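PDB 6UM4: malate dehydrogenase from Naegleria fowleri, which probably catalyses the reversible, NAD-dependent oxidation of malate to oxaloacetate. Local coordinates for residues Leu94-Ile100 with Asn126-Arg132; Ser112-Ile117 with Ala336-Ile340; Asn119-Leu123 with Ile340-His344. One frame throughout, in Å; residues are numbered along the deposited sequence.

Contact 1: residues Leu94-Ile100 with Asn126-Arg132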
ATOM      1  N   LEU A  94      -6.970 -22.903   4.899  1.00 55.27           N
ATOM      2  CA  LEU A  94      -7.504 -21.756   4.176  1.00 49.54           C
ATOM      3  C   LEU A  94      -9.027 -21.785   4.145  1.00 48.73           C
ATOM      4  O   LEU A  94      -9.644 -22.828   3.916  1.00 52.06           O
ATOM      5  CB  LEU A  94      -6.973 -21.718   2.742  1.00 47.48           C
ATOM      6  CG  LEU A  94      -5.541 -21.250   2.491  1.00 47.46           C
ATOM      7  CD1 LEU A  94      -5.284 -21.155   0.997  1.00 43.83           C
ATOM      8  CD2 LEU A  94      -5.291 -19.912   3.165  1.00 47.93           C
ATOM      9  N   ALA A  95      -9.631 -20.621   4.350  1.00 48.07           N
ATOM     10  CA  ALA A  95     -11.072 -20.508   4.265  1.00 45.04           C
ATOM     11  C   ALA A  95     -11.500 -20.565   2.802  1.00 45.21           C
ATOM     12  O   ALA A  95     -10.674 -20.415   1.901  1.00 49.38           O
ATOM     13  CB  ALA A  95     -11.530 -19.195   4.905  1.00 43.92           C
ATOM     14  N   PRO A  96     -12.783 -20.807   2.536  1.00 44.17           N
ATOM     15  CA  PRO A  96     -13.275 -20.669   1.169  1.00 36.62           C
ATOM     16  C   PRO A  96     -13.175 -19.227   0.728  1.00 32.30           C
ATOM     17  O   PRO A  96     -13.182 -18.302   1.562  1.00 33.34           O
ATOM     18  CB  PRO A  96     -14.733 -21.139   1.269  1.00 43.63           C
ATOM     19  CG  PRO A  96     -15.080 -20.974   2.706  1.00 44.64           C
ATOM     20  CD  PRO A  96     -13.832 -21.286   3.452  1.00 45.08           C
ATOM     21  N   PRO A  97     -13.027 -18.979  -0.566  1.00 30.74           N
ATOM     22  CA  PRO A  97     -12.785 -17.607  -1.024  1.00 29.30           C
ATOM     23  C   PRO A  97     -13.996 -16.700  -0.870  1.00 29.35           C
ATOM     24  O   PRO A  97     -15.145 -17.144  -0.891  1.00 31.25           O
ATOM     25  CB  PRO A  97     -12.408 -17.789  -2.500  1.00 31.09           C
ATOM     26  CG  PRO A  97     -13.030 -19.076  -2.894  1.00 31.09           C
ATOM     27  CD  PRO A  97     -12.979 -19.952  -1.672  1.00 31.89           C
ATOM     28  N   VAL A  98     -13.718 -15.405  -0.703  1.00 28.59           N
ATOM     29  CA  VAL A  98     -14.741 -14.370  -0.759  1.00 29.13           C
ATOM     30  C   VAL A  98     -14.445 -13.475  -1.962  1.00 33.45           C
ATOM     31  O   VAL A  98     -13.311 -13.392  -2.447  1.00 33.22           O
ATOM     32  CB  VAL A  98     -14.799 -13.537   0.537  1.00 28.71           C
ATOM     33  CG1 VAL A  98     -15.045 -14.444   1.729  1.00 26.61           C
ATOM     34  CG2 VAL A  98     -13.490 -12.741   0.701  1.00 24.83           C
ATOM     35  N   THR A  99     -15.486 -12.796  -2.436  1.00 25.59           N
ATOM     36  CA  THR A  99     -15.432 -11.930  -3.610  1.00 25.14           C
ATOM     37  C   THR A  99     -15.607 -10.468  -3.201  1.00 31.31           C
ATOM     38  O   THR A  99     -16.580 -10.126  -2.513  1.00 29.30           O
ATOM     39  CB  THR A  99     -16.534 -12.333  -4.590  1.00 25.92           C
ATOM     40  OG1 THR A  99     -16.276 -13.647  -5.061  1.00 27.02           O
ATOM     41  CG2 THR A  99     -16.588 -11.389  -5.777  1.00 26.22           C
ATOM     42  N   ILE A 100     -14.698  -9.599  -3.652  1.00 23.39           N
ATOM     43  CA  ILE A 100     -14.735  -8.176  -3.316  1.00 22.45           C
ATOM     44  C   ILE A 100     -14.833  -7.374  -4.608  1.00 22.36           C
ATOM     45  O   ILE A 100     -13.948  -7.463  -5.466  1.00 23.04           O
ATOM     46  CB  ILE A 100     -13.489  -7.738  -2.527  1.00 23.24           C
ATOM     47  CG1 ILE A 100     -13.204  -8.680  -1.357  1.00 22.13           C
ATOM     48  CG2 ILE A 100     -13.660  -6.316  -2.005  1.00 21.00           C
ATOM     49  CD1 ILE A 100     -11.685  -8.818  -1.077  1.00 25.23           C
ATOM     50  N   ASN A 126      -5.495 -15.857   6.153  1.00 44.61           N
ATOM     51  CA  ASN A 126      -5.991 -17.158   5.726  1.00 48.34           C
ATOM     52  C   ASN A 126      -7.291 -17.062   4.933  1.00 40.27           C
ATOM     53  O   ASN A 126      -8.002 -18.060   4.796  1.00 41.49           O
ATOM     54  CB  ASN A 126      -6.155 -18.070   6.941  1.00 57.88           C
ATOM     55  CG  ASN A 126      -4.817 -18.455   7.556  1.00 67.67           C
ATOM     56  OD1 ASN A 126      -3.915 -18.933   6.862  1.00 70.40           O
ATOM     57  ND2 ASN A 126      -4.676 -18.226   8.859  1.00 68.95           N
ATOM     58  N   GLN A 127      -7.589 -15.895   4.366  1.00 31.05           N
ATOM     59  CA  GLN A 127      -8.828 -15.659   3.628  1.00 27.99           C
ATOM     60  C   GLN A 127      -8.527 -15.351   2.166  1.00 26.77           C
ATOM     61  O   GLN A 127      -8.209 -14.196   1.830  1.00 25.89           O
ATOM     62  CB  GLN A 127      -9.617 -14.508   4.254  1.00 26.08           C
ATOM     63  CG  GLN A 127     -10.905 -14.171   3.519  1.00 25.78           C
ATOM     64  CD  GLN A 127     -11.829 -15.366   3.445  1.00 26.94           C
ATOM     65  OE1 GLN A 127     -12.424 -15.752   4.441  1.00 31.81           O
ATOM     66  NE2 GLN A 127     -11.943 -15.960   2.274  1.00 27.47           N
ATOM     67  N   PRO A 128      -8.639 -16.331   1.267  1.00 29.60           N
ATOM     68  CA  PRO A 128      -8.433 -16.066  -0.163  1.00 27.52           C
ATOM     69  C   PRO A 128      -9.436 -15.063  -0.704  1.00 26.84           C
ATOM     70  O   PRO A 128     -10.588 -15.010  -0.277  1.00 26.56           O
ATOM     71  CB  PRO A 128      -8.639 -17.443  -0.813  1.00 28.90           C
ATOM     72  CG  PRO A 128      -8.418 -18.424   0.280  1.00 29.85           C
ATOM     73  CD  PRO A 128      -8.904 -17.757   1.528  1.00 34.01           C
ATOM     74  N   VAL A 129      -8.999 -14.280  -1.685  1.00 28.21           N
ATOM     75  CA  VAL A 129      -9.818 -13.194  -2.201  1.00 26.10           C
ATOM     76  C   VAL A 129      -9.907 -13.258  -3.715  1.00 27.44           C
ATOM     77  O   VAL A 129      -8.994 -13.723  -4.403  1.00 26.12           O
ATOM     78  CB  VAL A 129      -9.287 -11.813  -1.751  1.00 26.75           C
ATOM     79  CG1 VAL A 129      -9.390 -11.695  -0.264  1.00 28.27           C
ATOM     80  CG2 VAL A 129      -7.833 -11.651  -2.165  1.00 31.75           C
ATOM     81  N   LYS A 130     -11.058 -12.827  -4.221  1.00 25.88           N
ATOM     82  CA  LYS A 130     -11.297 -12.582  -5.633  1.00 25.60           C
ATOM     83  C   LYS A 130     -11.705 -11.131  -5.800  1.00 27.90           C
ATOM     84  O   LYS A 130     -12.626 -10.659  -5.119  1.00 31.75           O
ATOM     85  CB  LYS A 130     -12.378 -13.505  -6.189  1.00 26.57           C
ATOM     86  CG  LYS A 130     -12.059 -14.988  -6.065  1.00 35.57           C
ATOM     87  CD  LYS A 130     -13.145 -15.837  -6.683  1.00 28.78           C
ATOM     88  CE  LYS A 130     -12.839 -17.315  -6.486  1.00 31.93           C
ATOM     89  NZ  LYS A 130     -13.787 -18.172  -7.246  1.00 37.87           N
ATOM     90  N   LEU A 131     -11.038 -10.435  -6.707  1.00 24.43           N
ATOM     91  CA  LEU A 131     -11.287  -9.022  -6.946  1.00 26.94           C
ATOM     92  C   LEU A 131     -12.086  -8.867  -8.227  1.00 30.39           C
ATOM     93  O   LEU A 131     -11.702  -9.396  -9.273  1.00 24.85           O
ATOM     94  CB  LEU A 131      -9.971  -8.253  -7.047  1.00 31.27           C
ATOM     95  CG  LEU A 131      -9.184  -8.052  -5.752  1.00 22.67           C
ATOM     96  CD1 LEU A 131      -7.826  -7.414  -6.052  1.00 22.51           C
ATOM     97  CD2 LEU A 131      -9.986  -7.201  -4.825  1.00 21.91           C
ATOM     98  N   ARG A 132     -13.192  -8.147  -8.143  1.00 23.78           N
ATOM     99  CA  ARG A 132     -13.954  -7.753  -9.315  1.00 24.18           C
ATOM    100  C   ARG A 132     -13.823  -6.245  -9.423  1.00 23.49           C
ATOM    101  O   ARG A 132     -14.399  -5.506  -8.616  1.00 22.88           O
ATOM    102  CB  ARG A 132     -15.410  -8.209  -9.200  1.00 27.30           C
ATOM    103  CG  ARG A 132     -15.552  -9.739  -9.139  1.00 28.49           C
ATOM    104  CD  ARG A 132     -17.025 -10.186  -9.126  1.00 26.10           C
ATOM    105  NE  ARG A 132     -17.625 -10.162 -10.450  1.00 26.84           N
ATOM    106  CZ  ARG A 132     -17.519 -11.163 -11.330  1.00 36.06           C
ATOM    107  NH1 ARG A 132     -16.683 -12.170 -11.088  1.00 28.25           N
ATOM    108  NH2 ARG A 132     -18.125 -11.084 -12.512  1.00 29.07           N
TER

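Contact 2: residues Ser112-Ile117 with Ala336-Ile340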
ATOM      1  N   SER A 112      -3.419   2.136  -3.894  1.00 23.74           N
ATOM      2  CA  SER A 112      -2.954   1.709  -2.579  1.00 23.82           C
ATOM      3  C   SER A 112      -3.846   0.640  -1.966  1.00 19.14           C
ATOM      4  O   SER A 112      -3.343  -0.257  -1.278  1.00 19.26           O
ATOM      5  CB  SER A 112      -2.838   2.910  -1.630  1.00 22.64           C
ATOM      6  OG  SER A 112      -1.765   3.755  -2.020  1.00 27.30           O
ATOM      7  N   LEU A 113      -5.154   0.699  -2.216  1.00 22.15           N
ATOM      8  CA  LEU A 113      -6.088  -0.222  -1.572  1.00 19.45           C
ATOM      9  C   LEU A 113      -5.885  -1.674  -2.011  1.00 24.76           C
ATOM     10  O   LEU A 113      -5.900  -2.600  -1.188  1.00 19.88           O
ATOM     11  CB  LEU A 113      -7.515   0.209  -1.881  1.00 18.58           C
ATOM     12  CG  LEU A 113      -8.561  -0.688  -1.252  1.00 21.44           C
ATOM     13  CD1 LEU A 113      -8.793  -0.218   0.175  1.00 26.87           C
ATOM     14  CD2 LEU A 113      -9.842  -0.628  -2.050  1.00 20.17           C
ATOM     15  N   LEU A 114      -5.785  -1.908  -3.315  1.00 22.34           N
ATOM     16  CA  LEU A 114      -5.942  -3.277  -3.790  1.00 20.23           C
ATOM     17  C   LEU A 114      -4.802  -4.165  -3.289  1.00 26.76           C
ATOM     18  O   LEU A 114      -5.031  -5.331  -2.940  1.00 21.03           O
ATOM     19  CB  LEU A 114      -6.039  -3.282  -5.315  1.00 23.82           C
ATOM     20  CG  LEU A 114      -7.266  -2.534  -5.865  1.00 26.07           C
ATOM     21  CD1 LEU A 114      -7.194  -2.490  -7.392  1.00 21.16           C
ATOM     22  CD2 LEU A 114      -8.600  -3.121  -5.391  1.00 20.43           C
ATOM     23  N   PHE A 115      -3.569  -3.623  -3.217  1.00 22.82           N
ATOM     24  CA  PHE A 115      -2.445  -4.424  -2.736  1.00 21.11           C
ATOM     25  C   PHE A 115      -2.596  -4.773  -1.257  1.00 22.88           C
ATOM     26  O   PHE A 115      -2.153  -5.846  -0.833  1.00 27.10           O
ATOM     27  CB  PHE A 115      -1.096  -3.704  -2.979  1.00 23.14           C
ATOM     28  CG  PHE A 115      -0.605  -3.766  -4.410  1.00 21.94           C
ATOM     29  CD1 PHE A 115       0.366  -4.673  -4.785  1.00 25.09           C
ATOM     30  CD2 PHE A 115      -1.138  -2.922  -5.380  1.00 21.83           C
ATOM     31  CE1 PHE A 115       0.806  -4.743  -6.101  1.00 31.79           C
ATOM     32  CE2 PHE A 115      -0.722  -2.985  -6.683  1.00 23.02           C
ATOM     33  CZ  PHE A 115       0.259  -3.903  -7.055  1.00 29.46           C
ATOM     34  N   ARG A 116      -3.243  -3.914  -0.472  1.00 20.82           N
ATOM     35  CA  ARG A 116      -3.485  -4.189   0.939  1.00 21.75           C
ATOM     36  C   ARG A 116      -4.765  -4.988   1.142  1.00 31.25           C
ATOM     37  O   ARG A 116      -5.117  -5.324   2.281  1.00 32.60           O
ATOM     38  CB  ARG A 116      -3.523  -2.870   1.742  1.00 19.44           C
ATOM     39  CG  ARG A 116      -2.163  -2.152   1.684  1.00 21.51           C
ATOM     40  CD  ARG A 116      -2.167  -0.822   2.415  1.00 24.16           C
ATOM     41  NE  ARG A 116      -2.257  -1.042   3.852  1.00 22.78           N
ATOM     42  CZ  ARG A 116      -2.408  -0.072   4.751  1.00 24.66           C
ATOM     43  NH1 ARG A 116      -2.500   1.190   4.360  1.00 18.43           N
ATOM     44  NH2 ARG A 116      -2.477  -0.375   6.035  1.00 18.79           N
ATOM     45  N   ILE A 117      -5.467  -5.296   0.061  1.00 20.25           N
ATOM     46  CA  ILE A 117      -6.410  -6.408   0.065  1.00 21.93           C
ATOM     47  C   ILE A 117      -5.715  -7.705  -0.345  1.00 24.46           C
ATOM     48  O   ILE A 117      -5.790  -8.722   0.351  1.00 22.21           O
ATOM     49  CB  ILE A 117      -7.599  -6.092  -0.864  1.00 20.51           C
ATOM     50  CG1 ILE A 117      -8.402  -4.900  -0.337  1.00 20.35           C
ATOM     51  CG2 ILE A 117      -8.539  -7.292  -0.982  1.00 21.08           C
ATOM     52  CD1 ILE A 117      -9.399  -4.427  -1.369  1.00 19.76           C
ATOM     53  N   ALA A 336      -7.069   5.217   1.295  1.00 17.50           N
ATOM     54  CA  ALA A 336      -7.033   3.766   1.115  1.00 17.57           C
ATOM     55  C   ALA A 336      -6.763   3.077   2.444  1.00 17.47           C
ATOM     56  O   ALA A 336      -7.406   2.074   2.773  1.00 17.48           O
ATOM     57  CB  ALA A 336      -5.966   3.374   0.083  1.00 20.53           C
ATOM     58  N   ASP A 337      -5.839   3.630   3.241  1.00 20.48           N
ATOM     59  CA  ASP A 337      -5.567   3.076   4.565  1.00 17.48           C
ATOM     60  C   ASP A 337      -6.820   3.064   5.448  1.00 19.63           C
ATOM     61  O   ASP A 337      -7.079   2.089   6.162  1.00 23.67           O
ATOM     62  CB  ASP A 337      -4.460   3.870   5.250  1.00 17.60           C
ATOM     63  CG  ASP A 337      -4.187   3.372   6.647  1.00 19.47           C
ATOM     64  OD1 ASP A 337      -3.451   2.367   6.787  1.00 25.51           O
ATOM     65  OD2 ASP A 337      -4.712   3.987   7.605  1.00 25.07           O
ATOM     66  N   ALA A 338      -7.572   4.164   5.461  1.00 17.12           N
ATOM     67  CA  ALA A 338      -8.808   4.202   6.246  1.00 17.33           C
ATOM     68  C   ALA A 338      -9.819   3.171   5.756  1.00 18.19           C
ATOM     69  O   ALA A 338     -10.543   2.569   6.564  1.00 17.22           O
ATOM     70  CB  ALA A 338      -9.413   5.603   6.192  1.00 16.96           C
ATOM     71  N   ALA A 339      -9.921   2.981   4.435  1.00 17.18           N
ATOM     72  CA  ALA A 339     -10.829   1.953   3.907  1.00 17.31           C
ATOM     73  C   ALA A 339     -10.397   0.560   4.348  1.00 18.25           C
ATOM     74  O   ALA A 339     -11.218  -0.257   4.767  1.00 17.78           O
ATOM     75  CB  ALA A 339     -10.909   2.020   2.380  1.00 17.93           C
ATOM     76  N   ILE A 340      -9.105   0.260   4.259  1.00 20.43           N
ATOM     77  CA  ILE A 340      -8.646  -1.027   4.769  1.00 22.38           C
ATOM     78  C   ILE A 340      -9.045  -1.171   6.235  1.00 19.50           C
ATOM     79  O   ILE A 340      -9.645  -2.174   6.637  1.00 23.11           O
ATOM     80  CB  ILE A 340      -7.126  -1.174   4.576  1.00 18.61           C
ATOM     81  CG1 ILE A 340      -6.780  -1.234   3.085  1.00 20.47           C
ATOM     82  CG2 ILE A 340      -6.643  -2.454   5.237  1.00 18.63           C
ATOM     83  CD1 ILE A 340      -7.317  -2.464   2.352  1.00 20.84           C
TER

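Contact 3: residues Asn119-Leu123 with Ile340-His344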
ATOM      1  N   ASN A 119      -2.762  -8.662  -0.163  1.00 22.61           N
ATOM      2  CA  ASN A 119      -1.759  -9.174   0.763  1.00 23.09           C
ATOM      3  C   ASN A 119      -2.370  -9.894   1.949  1.00 23.30           C
ATOM      4  O   ASN A 119      -1.623 -10.469   2.750  1.00 27.73           O
ATOM      5  CB  ASN A 119      -0.834  -8.024   1.252  1.00 29.23           C
ATOM      6  CG  ASN A 119      -1.557  -7.000   2.145  1.00 32.66           C
ATOM      7  OD1 ASN A 119      -2.778  -7.027   2.250  1.00 34.93           O
ATOM      8  ND2 ASN A 119      -0.799  -6.059   2.748  1.00 21.48           N
ATOM      9  N   GLY A 120      -3.696  -9.908   2.063  1.00 22.99           N
ATOM     10  CA  GLY A 120      -4.373 -10.508   3.195  1.00 23.25           C
ATOM     11  C   GLY A 120      -4.600  -9.588   4.388  1.00 25.81           C
ATOM     12  O   GLY A 120      -5.139 -10.047   5.404  1.00 26.61           O
ATOM     13  N   GLU A 121      -4.229  -8.306   4.293  1.00 23.41           N
ATOM     14  CA  GLU A 121      -4.345  -7.401   5.446  1.00 22.59           C
ATOM     15  C   GLU A 121      -5.799  -7.058   5.758  1.00 24.61           C
ATOM     16  O   GLU A 121      -6.201  -7.031   6.927  1.00 24.34           O
ATOM     17  CB  GLU A 121      -3.531  -6.123   5.199  1.00 21.27           C
ATOM     18  CG  GLU A 121      -3.556  -5.096   6.344  1.00 21.04           C
ATOM     19  CD  GLU A 121      -2.762  -3.845   5.993  1.00 28.23           C
ATOM     20  OE1 GLU A 121      -2.174  -3.824   4.882  1.00 23.36           O
ATOM     21  OE2 GLU A 121      -2.731  -2.888   6.808  1.00 21.20           O
ATOM     22  N   MET A 122      -6.606  -6.802   4.732  1.00 27.26           N
ATOM     23  CA  MET A 122      -7.974  -6.362   4.987  1.00 25.24           C
ATOM     24  C   MET A 122      -8.804  -7.449   5.652  1.00 23.16           C
ATOM     25  O   MET A 122      -9.523  -7.175   6.622  1.00 23.79           O
ATOM     26  CB  MET A 122      -8.635  -5.903   3.693  1.00 19.96           C
ATOM     27  CG  MET A 122     -10.022  -5.324   3.958  1.00 22.88           C
ATOM     28  SD  MET A 122     -10.727  -4.521   2.523  1.00 23.21           S
ATOM     29  CE  MET A 122     -11.406  -5.938   1.665  1.00 23.43           C
ATOM     30  N   LEU A 123      -8.706  -8.685   5.172  1.00 21.99           N
ATOM     31  CA  LEU A 123      -9.609  -9.737   5.624  1.00 24.28           C
ATOM     32  C   LEU A 123      -8.933 -10.870   6.379  1.00 27.31           C
ATOM     33  O   LEU A 123      -9.638 -11.782   6.835  1.00 24.06           O
ATOM     34  CB  LEU A 123     -10.396 -10.326   4.438  1.00 23.45           C
ATOM     35  CG  LEU A 123     -11.306  -9.355   3.676  1.00 24.06           C
ATOM     36  CD1 LEU A 123     -12.094 -10.036   2.543  1.00 22.57           C
ATOM     37  CD2 LEU A 123     -12.245  -8.616   4.642  1.00 21.69           C
ATOM     38  N   ILE A 340      -9.105   0.260   4.259  1.00 20.43           N
ATOM     39  CA  ILE A 340      -8.646  -1.027   4.769  1.00 22.38           C
ATOM     40  C   ILE A 340      -9.045  -1.171   6.235  1.00 19.50           C
ATOM     41  O   ILE A 340      -9.645  -2.174   6.637  1.00 23.11           O
ATOM     42  CB  ILE A 340      -7.126  -1.174   4.576  1.00 18.61           C
ATOM     43  CG1 ILE A 340      -6.780  -1.234   3.085  1.00 20.47           C
ATOM     44  CG2 ILE A 340      -6.643  -2.454   5.237  1.00 18.63           C
ATOM     45  CD1 ILE A 340      -7.317  -2.464   2.352  1.00 20.84           C
ATOM     46  N   LYS A 341      -8.779  -0.141   7.045  1.00 17.84           N
ATOM     47  CA  LYS A 341      -9.115  -0.247   8.465  1.00 18.02           C
ATOM     48  C   LYS A 341     -10.628  -0.385   8.672  1.00 19.38           C
ATOM     49  O   LYS A 341     -11.083  -1.178   9.510  1.00 18.52           O
ATOM     50  CB  LYS A 341      -8.569   0.955   9.245  1.00 18.58           C
ATOM     51  CG  LYS A 341      -7.037   0.936   9.514  1.00 17.99           C
ATOM     52  CD  LYS A 341      -6.624   2.208  10.236  1.00 20.42           C
ATOM     53  CE  LYS A 341      -5.219   2.127  10.833  1.00 23.17           C
ATOM     54  NZ  LYS A 341      -4.127   2.283   9.822  1.00 22.23           N
ATOM     55  N   HIS A 342     -11.420   0.398   7.942  1.00 17.82           N
ATOM     56  CA  HIS A 342     -12.872   0.313   8.083  1.00 17.99           C
ATOM     57  C   HIS A 342     -13.372  -1.100   7.787  1.00 21.33           C
ATOM     58  O   HIS A 342     -14.131  -1.677   8.572  1.00 23.88           O
ATOM     59  CB  HIS A 342     -13.545   1.339   7.171  1.00 17.73           C
ATOM     60  CG  HIS A 342     -15.052   1.266   7.173  1.00 22.85           C
ATOM     61  ND1 HIS A 342     -15.847   2.312   7.587  1.00 19.69           N
ATOM     62  CD2 HIS A 342     -15.901   0.278   6.797  1.00 20.28           C
ATOM     63  CE1 HIS A 342     -17.121   1.972   7.477  1.00 18.35           C
ATOM     64  NE2 HIS A 342     -17.184   0.741   7.004  1.00 18.59           N
ATOM     65  N   MET A 343     -12.975  -1.670   6.640  1.00 18.46           N
ATOM     66  CA  MET A 343     -13.451  -3.013   6.294  1.00 19.00           C
ATOM     67  C   MET A 343     -12.901  -4.056   7.255  1.00 19.48           C
ATOM     68  O   MET A 343     -13.625  -4.961   7.685  1.00 20.08           O
ATOM     69  CB  MET A 343     -13.056  -3.365   4.860  1.00 20.44           C
ATOM     70  CG  MET A 343     -13.761  -2.540   3.837  1.00 24.26           C
ATOM     71  SD  MET A 343     -15.524  -2.743   4.048  1.00 36.11           S
ATOM     72  CE  MET A 343     -15.698  -4.542   4.016  1.00 20.85           C
ATOM     73  N   HIS A 344     -11.618  -3.947   7.592  1.00 19.35           N
ATOM     74  CA  HIS A 344     -10.993  -4.908   8.485  1.00 24.29           C
ATOM     75  C   HIS A 344     -11.738  -4.998   9.811  1.00 20.27           C
ATOM     76  O   HIS A 344     -12.061  -6.098  10.278  1.00 27.70           O
ATOM     77  CB  HIS A 344      -9.533  -4.520   8.717  1.00 21.09           C
ATOM     78  CG  HIS A 344      -8.892  -5.302   9.811  1.00 26.30           C
ATOM     79  ND1 HIS A 344      -9.062  -4.991  11.143  1.00 24.78           N
ATOM     80  CD2 HIS A 344      -8.123  -6.417   9.776  1.00 27.35           C
ATOM     81  CE1 HIS A 344      -8.415  -5.873  11.883  1.00 29.45           C
ATOM     82  NE2 HIS A 344      -7.831  -6.745  11.078  1.00 31.74           N
TER

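Contact 1: residues Leu94-Ile100 with Asn126-Arg132
The first two strands of the Rossmann-type NAD-binding domain run side by side here, joined through helix 108-118 as a beta-alpha-beta unit. Strand segments 98-100 and 129-132 are parallel, 4.7 Å apart at closest approach, and share a ladder in which Val98 N donates to Pro128 O (3.2 Å), Lys130 N to Val98 O (2.9 Å), Ile100 N to Lys130 O (2.8 Å) and Arg132 N to Ile100 O (2.9 Å). The alternate amides face outward: Thr99 pairs with Asp175 and Tyr176 on one flank, Val129 with Leu157 and Glu159 on the other, so both strands are internal to the sheet. Ahead of the strands the pairing continues irregularly. Ala95 N donates to Asn126 O at 3.1 Å, but Pro96 and Pro97 have no amide hydrogen to offer. The Gln127 side chain fills that break, folding back so that its amide group serves both chains. Val98, Ile100, Val129 and Leu131 share the sheet face that meets helix 108-118 and the loop after it; on the other face Arg132 turns its guanidinium to the carbonyl of Asp169. Gln127 NE2 donates to Pro96 O at 2.7 Å and to Pro128 O at 3.0 Å.

Contact 2: residues Ser112-Ile117 with Ala336-Ile340
Ile340 CD1 lies at the apolar centre of this helix pair, 3.5 Å from Leu113 CD1 and 3.8 Å from Ile117 CG1, so that one methyl group meets side chains a helical turn apart on the facing helix. It also lies 3.6 Å from Arg116 O and against the aliphatic base of the Arg116 side chain. Leu113 bends its end toward helix 332-348, where its CD1 reaches Ala339 CB at 3.8 Å. One turn before Ile340, Ala336 brings the backbones close: its CB is 3.6 Å from both Leu113 N and Ser112 CB, and the CA atoms of Leu113 and Ala336 are 4.9 Å apart. Small residues at this end let the segments cross at -35° with their axes 9.0 Å apart at closest approach. The polar edge is formed by Arg116, which reaches past the apolar side chains to Asp337. Arg116 NH1 and NH2 both donate to Asp337 OD1, at 2.9 and 3.0 Å, in a salt bridge lying near the guanidinium plane. Each charge has a second partner: Arg116 is held more strongly by Glu121, and Asp337 OD2 also forms a salt bridge with Lys341 NZ. The contact thus ties the NAD-binding domain to the C-terminal domain across 218 intervening residues, at a place where Ser112 and Phe115 also pack on Asn111 and Ala333 of the second subunit. Behind it, helix 108-118 rests through Leu113 and Leu114 on Val102 of strand 98-102 and through Leu114 and Phe115 on helix 140-151, while Ala338 turns to helix 250-264.

Contact 3: residues Asn119-Leu123 with Ile340-His344
This is a buried loop-to-helix contact between domains, made mainly by apolar side chains: the turn that follows helix 108-118 in the NAD-binding domain lies against helix 332-348 of the C-terminal domain. Met122 is its main contributor. Its CB sits 3.9 Å from Ile340 CD1, and its SD is 3.5 Å from Met343 CB, so the side chain, extended as far as SD, lies against residues on successive turns of the helix. The backbones also come close, with the CA atoms of Met122 and His344 4.8 Å apart. Met122 O approaches His344 CA at 3.3 Å in a CA-H...O contact, and Glu121 O lies 3.5 Å from His344 CD2, near the plane of the imidazole ring. The side chain of Glu121 adds a looser touch, its CD 4.2 Å from Ile340 CG2, while its carboxylate is engaged by Arg116.

Local features shape the turn. Gly120 leaves the helical conformation with positive phi, at angles where a CB would be jammed against the carbonyl oxygen of Asn119. Asn119 OD1 then accepts from Glu121 N at 2.8 Å, closing an Asx turn just ahead of Met122. At the dimer interface, Asn119 and Glu121 make weak hydrogen bonds to Glu121 and Asn119 of the second subunit, and Lys341 donates to Gly153 O of that subunit. The contact joins the first beta-alpha-beta crossover of the Rossmann-type NAD-binding domain to a helix of the C-terminal domain, consistent with the two-domain fold of the lactate/malate dehydrogenase family.

How the contacts relate
All three contacts meet around the first beta-alpha-beta unit. Contact 1 pairs its strands, contact 2 uses its helix, and contact 3 uses the loop leading from that helix to the second strand. The centres of contacts 2 and 3 are about 7 Å apart; they share Ile340 and are bridged by a salt bridge from Arg116 NH2 to Glu121 OE2 at 2.6 Å. Contact 1, centred about 15 Å from contact 2 and 12 Å from contact 3, reaches both through side chains: Ile100 CD1 lies 3.5 Å from Ile117 CG2, and Val98 CG2 is 3.6 Å from Leu123 CD1. Apolar packing therefore runs from the nucleotide-binding sheet to helix 332-348.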